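Local structure of extracellular solute-binding protein, family 7 (Colwellia psychrerythraea, 4PET) at residues A[176-188]-A[306-318]. The protein probably serves as the periplasmic solute-binding component of a TRAP transporter, and binds pyruvate together with a calcium ion. Numbering follows the deposited sequence.
Sequences PGFAGEVLAKLGA and AIVQANDELLEEF. With PYR (pyruvic acid), chain D.
The ring of F178 drops as a knob into the hollow formed by N311, L314, L315 and F318. With CG anti to the backbone N (chi1 -161°), the ring reaches out from the first turn of helix 177-185, and its CZ lies 3.7 Å from L314 CB. Its CE1 edge meets one face of F318 in a T-shaped stack, centroids 5.4 Å apart and planes at 76°. At the ring edge, near its plane, sits N311 OD1, 3.2 Å from F178 CE2, a buried oxygen with no hydrogen-bond partner in the model. Cut back to an alanine here, the knob would probably leave the hollow among N311, L314 and L315 unfilled and take the edge-on neighbour from the face of F318. One turn on, V182 fills the next hole, among I307, A310, N311 and L314, its CG1 3.9 Å from A310 CB. L314 answers from the other helix, pushing CD1 against the backbone of E181, 3.3 Å from E181 O. These interlocking knobs into holes join two steeply crossed helices, axes 8.9 Å apart, in the solute-binding fold of the DctP family; just before F178 in the chain, P176 at the start of 176-188 borders the pyruvate pocket. K185 lays its aliphatic chain over A310 and L314, then bends so that NZ forms a salt bridge with E313 OE1 (3.0 Å), nearly along the C-O axis. A Schellman motif with G187 at C' closes helix 177-185, where L186 packs CD1 against I307 CG1. E181 OE2 forms a salt bridge with K99, and its OE1 lies at the edge of the F318 ring, while helix 323-353 backs L315 and F318.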
loop_
_atom_site.group_PDB
_atom_site.type_symbol
_atom_site.label_atom_id
_atom_site.label_comp_id
_atom_site.label_asym_id
_atom_site.label_seq_id
_atom_site.Cartn_x
_atom_site.Cartn_y
_atom_site.Cartn_z
ATOM N N PRO A 176 8.190 -21.895 -2.904
ATOM C CA PRO A 176 6.790 -22.256 -3.165
ATOM C C PRO A 176 6.217 -21.692 -4.467
ATOM O O PRO A 176 6.899 -20.995 -5.262
ATOM C CB PRO A 176 6.066 -21.647 -1.974
ATOM C CG PRO A 176 6.875 -20.351 -1.692
ATOM C CD PRO A 176 8.292 -20.649 -2.107
ATOM N N GLY A 177 4.942 -22.008 -4.680
ATOM C CA GLY A 177 4.153 -21.357 -5.689
ATOM C C GLY A 177 4.648 -21.605 -7.082
ATOM O O GLY A 177 5.334 -22.613 -7.400
ATOM N N PHE A 178 4.299 -20.661 -7.934
ATOM C CA PHE A 178 4.531 -20.816 -9.345
ATOM C C PHE A 178 6.027 -20.787 -9.690
ATOM O O PHE A 178 6.452 -21.452 -10.643
ATOM C CB PHE A 178 3.774 -19.748 -10.134
ATOM C CG PHE A 178 3.610 -20.111 -11.582
ATOM C CD1 PHE A 178 2.746 -21.123 -11.960
ATOM C CD2 PHE A 178 4.337 -19.475 -12.556
ATOM C CE1 PHE A 178 2.604 -21.473 -13.302
ATOM C CE2 PHE A 178 4.190 -19.809 -13.884
ATOM C CZ PHE A 178 3.343 -20.816 -14.257
ATOM N N ALA A 179 6.820 -20.032 -8.926
ATOM C CA ALA A 179 8.273 -20.018 -9.171
ATOM C C ALA A 179 8.865 -21.436 -9.014
ATOM O O ALA A 179 9.804 -21.825 -9.717
ATOM C CB ALA A 179 8.982 -19.019 -8.256
ATOM N N GLY A 180 8.314 -22.216 -8.096
ATOM C CA GLY A 180 8.769 -23.587 -7.905
ATOM C C GLY A 180 8.579 -24.401 -9.165
ATOM O O GLY A 180 9.448 -25.168 -9.583
ATOM N N GLU A 181 7.427 -24.211 -9.798
ATOM C CA GLU A 181 7.122 -24.892 -11.048
ATOM C C GLU A 181 8.065 -24.432 -12.164
ATOM O O GLU A 181 8.471 -25.219 -13.021
ATOM C CB GLU A 181 5.664 -24.635 -11.467
ATOM C CG GLU A 181 4.655 -24.948 -10.395
ATOM C CD GLU A 181 4.591 -26.417 -10.092
ATOM O OE1 GLU A 181 4.222 -27.180 -11.014
ATOM O OE2 GLU A 181 4.939 -26.804 -8.951
ATOM N N VAL A 182 8.339 -23.134 -12.190
ATOM C CA VAL A 182 9.246 -22.576 -13.175
ATOM C C VAL A 182 10.660 -23.172 -13.048
ATOM O O VAL A 182 11.232 -23.652 -14.038
ATOM C CB VAL A 182 9.276 -21.035 -13.080
ATOM C CG1 VAL A 182 10.300 -20.472 -14.061
ATOM C CG2 VAL A 182 7.895 -20.456 -13.402
ATOM N N LEU A 183 11.227 -23.161 -11.842
ATOM C CA LEU A 183 12.578 -23.695 -11.659
ATOM C C LEU A 183 12.627 -25.203 -11.937
ATOM O O LEU A 183 13.629 -25.702 -12.441
ATOM C CB LEU A 183 13.129 -23.358 -10.274
ATOM C CG LEU A 183 13.320 -21.849 -10.003
ATOM C CD1 LEU A 183 13.997 -21.595 -8.659
ATOM C CD2 LEU A 183 14.132 -21.177 -11.125
ATOM N N ALA A 184 11.547 -25.921 -11.623
ATOM C CA ALA A 184 11.463 -27.356 -11.944
ATOM C C ALA A 184 11.566 -27.567 -13.457
ATOM O O ALA A 184 12.195 -28.523 -13.933
ATOM C CB ALA A 184 10.178 -27.947 -11.426
ATOM N N LYS A 185 10.979 -26.650 -14.222
ATOM C CA LYS A 185 11.002 -26.788 -15.677
ATOM C C LYS A 185 12.437 -26.676 -16.154
ATOM O O LYS A 185 12.814 -27.257 -17.176
ATOM C CB LYS A 185 10.110 -25.721 -16.354
ATOM C CG LYS A 185 10.097 -25.794 -17.887
ATOM C CD LYS A 185 9.296 -24.621 -18.492
ATOM C CE LYS A 185 8.014 -25.058 -19.144
ATOM N NZ LYS A 185 8.287 -25.955 -20.293
ATOM N N LEU A 186 13.253 -25.955 -15.380
ATOM C CA LEU A 186 14.670 -25.805 -15.686
ATOM C C LEU A 186 15.561 -26.841 -14.963
ATOM O O LEU A 186 16.770 -26.733 -14.974
ATOM C CB LEU A 186 15.135 -24.380 -15.345
ATOM C CG LEU A 186 14.503 -23.292 -16.217
ATOM C CD1 LEU A 186 14.854 -21.910 -15.692
ATOM C CD2 LEU A 186 14.951 -23.453 -17.656
ATOM N N GLY A 187 14.972 -27.841 -14.333
ATOM C CA GLY A 187 15.768 -28.915 -13.780
ATOM C C GLY A 187 15.998 -28.865 -12.287
ATOM O O GLY A 187 16.570 -29.798 -11.730
ATOM N N ALA A 188 15.571 -27.792 -11.633
ATOM C CA ALA A 188 15.644 -27.720 -10.180
ATOM C C ALA A 188 14.670 -28.682 -9.502
ATOM O O ALA A 188 13.758 -29.236 -10.151
ATOM C CB ALA A 188 15.414 -26.268 -9.691
ATOM N N ALA A 306 16.447 -17.427 -19.376
ATOM C CA ALA A 306 15.848 -18.763 -19.319
ATOM C C ALA A 306 14.659 -18.845 -18.358
ATOM O O ALA A 306 13.660 -19.522 -18.631
ATOM C CB ALA A 306 16.889 -19.795 -18.951
ATOM N N ILE A 307 14.759 -18.173 -17.221
ATOM C CA ILE A 307 13.681 -18.204 -16.258
ATOM C C ILE A 307 12.436 -17.450 -16.766
ATOM O O ILE A 307 11.307 -17.909 -16.545
ATOM C CB ILE A 307 14.133 -17.618 -14.895
ATOM C CG1 ILE A 307 15.203 -18.502 -14.249
ATOM C CG2 ILE A 307 12.973 -17.520 -13.940
ATOM C CD1 ILE A 307 15.756 -17.890 -12.969
ATOM N N VAL A 308 12.638 -16.309 -17.426
ATOM C CA VAL A 308 11.524 -15.529 -17.982
ATOM C C VAL A 308 10.786 -16.375 -19.027
ATOM O O VAL A 308 9.544 -16.429 -19.063
ATOM C CB VAL A 308 12.017 -14.229 -18.661
ATOM C CG1 VAL A 308 10.925 -13.620 -19.521
ATOM C CG2 VAL A 308 12.516 -13.217 -17.634
ATOM N N GLN A 309 11.576 -17.058 -19.848
ATOM C CA GLN A 309 11.046 -17.892 -20.917
ATOM C C GLN A 309 10.259 -19.069 -20.348
ATOM O O GLN A 309 9.202 -19.409 -20.858
ATOM C CB GLN A 309 12.198 -18.385 -21.801
ATOM C CG GLN A 309 11.774 -19.327 -22.918
ATOM C CD GLN A 309 12.898 -19.706 -23.859
ATOM O OE1 GLN A 309 13.081 -19.083 -24.899
ATOM N NE2 GLN A 309 13.652 -20.741 -23.504
ATOM N N ALA A 310 10.797 -19.707 -19.310
ATOM C CA ALA A 310 10.176 -20.904 -18.731
ATOM C C ALA A 310 8.884 -20.467 -18.081
ATOM O O ALA A 310 7.865 -21.107 -18.217
ATOM C CB ALA A 310 11.088 -21.544 -17.699
ATOM N N ASN A 311 8.927 -19.338 -17.388
ATOM C CA ASN A 311 7.706 -18.772 -16.855
ATOM C C ASN A 311 6.630 -18.536 -17.949
ATOM O O ASN A 311 5.512 -18.987 -17.795
ATOM C CB ASN A 311 8.038 -17.485 -16.098
ATOM C CG ASN A 311 6.846 -16.903 -15.369
ATOM O OD1 ASN A 311 6.361 -17.458 -14.371
ATOM N ND2 ASN A 311 6.386 -15.744 -15.839
ATOM N N ASP A 312 6.967 -17.834 -19.027
ATOM C CA ASP A 312 6.045 -17.613 -20.159
ATOM C C ASP A 312 5.526 -18.953 -20.725
ATOM O O ASP A 312 4.346 -19.110 -21.024
ATOM C CB ASP A 312 6.742 -16.863 -21.330
ATOM C CG ASP A 312 7.001 -15.361 -21.066
ATOM O OD1 ASP A 312 6.447 -14.764 -20.115
ATOM O OD2 ASP A 312 7.774 -14.766 -21.857
ATOM N N GLU A 313 6.424 -19.909 -20.908
ATOM C CA GLU A 313 6.047 -21.195 -21.467
ATOM C C GLU A 313 5.029 -21.881 -20.565
ATOM O O GLU A 313 4.046 -22.470 -21.041
ATOM C CB GLU A 313 7.258 -22.090 -21.599
ATOM C CG GLU A 313 8.183 -21.803 -22.762
ATOM C CD GLU A 313 9.397 -22.730 -22.736
ATOM O OE1 GLU A 313 9.306 -23.772 -22.044
ATOM O OE2 GLU A 313 10.428 -22.422 -23.384
ATOM N N LEU A 314 5.264 -21.809 -19.259
ATOM C CA LEU A 314 4.417 -22.514 -18.293
ATOM C C LEU A 314 3.079 -21.820 -18.086
ATOM O O LEU A 314 2.075 -22.488 -17.834
ATOM C CB LEU A 314 5.108 -22.635 -16.943
ATOM C CG LEU A 314 5.787 -23.958 -16.625
ATOM C CD1 LEU A 314 6.230 -23.968 -15.162
ATOM C CD2 LEU A 314 4.867 -25.152 -16.921
ATOM N N LEU A 315 3.066 -20.490 -18.173
ATOM C CA LEU A 315 1.814 -19.758 -18.047
ATOM C C LEU A 315 0.886 -20.154 -19.202
ATOM O O LEU A 315 -0.305 -20.356 -19.024
ATOM C CB LEU A 315 2.064 -18.247 -18.057
ATOM C CG LEU A 315 2.705 -17.683 -16.786
ATOM C CD1 LEU A 315 3.230 -16.273 -16.999
ATOM C CD2 LEU A 315 1.706 -17.715 -15.622
ATOM N N GLU A 316 1.457 -20.251 -20.385
ATOM C CA GLU A 316 0.728 -20.604 -21.573
ATOM C C GLU A 316 0.150 -22.036 -21.458
ATOM O O GLU A 316 -0.984 -22.300 -21.888
ATOM C CB GLU A 316 1.701 -20.467 -22.736
ATOM C CG GLU A 316 1.261 -21.017 -24.052
ATOM C CD GLU A 316 2.219 -20.605 -25.157
ATOM O OE1 GLU A 316 2.845 -19.517 -25.039
ATOM O OE2 GLU A 316 2.352 -21.381 -26.127
ATOM N N GLU A 317 0.933 -22.933 -20.856
ATOM C CA GLU A 317 0.556 -24.323 -20.659
ATOM C C GLU A 317 -0.544 -24.459 -19.605
ATOM O O GLU A 317 -1.518 -25.189 -19.807
ATOM C CB GLU A 317 1.817 -25.089 -20.240
ATOM C CG GLU A 317 1.649 -26.545 -19.881
ATOM C CD GLU A 317 3.004 -27.206 -19.553
ATOM O OE1 GLU A 317 4.049 -26.742 -20.079
ATOM O OE2 GLU A 317 3.014 -28.179 -18.764
ATOM N N PHE A 318 -0.398 -23.745 -18.487
ATOM C CA PHE A 318 -1.419 -23.776 -17.434
ATOM C C PHE A 318 -2.734 -23.187 -17.951
ATOM O O PHE A 318 -3.798 -23.762 -17.738
ATOM C CB PHE A 318 -0.962 -23.051 -16.145
ATOM C CG PHE A 318 -0.207 -23.949 -15.174
ATOM C CD1 PHE A 318 1.109 -24.324 -15.421
ATOM C CD2 PHE A 318 -0.815 -24.428 -14.028
ATOM C CE1 PHE A 318 1.792 -25.165 -14.543
ATOM C CE2 PHE A 318 -0.122 -25.280 -13.139
ATOM C CZ PHE A 318 1.166 -25.644 -13.409
HETATM C C PYR D . 6.757 -18.136 1.632
HETATM O O PYR D . 7.779 -18.381 0.857
HETATM O OXT PYR D . 6.185 -19.169 2.181
HETATM C CA PYR D . 6.362 -16.812 1.923
HETATM O O3 PYR D . 6.803 -15.802 1.218
HETATM C CB PYR D . 5.468 -16.508 3.086
#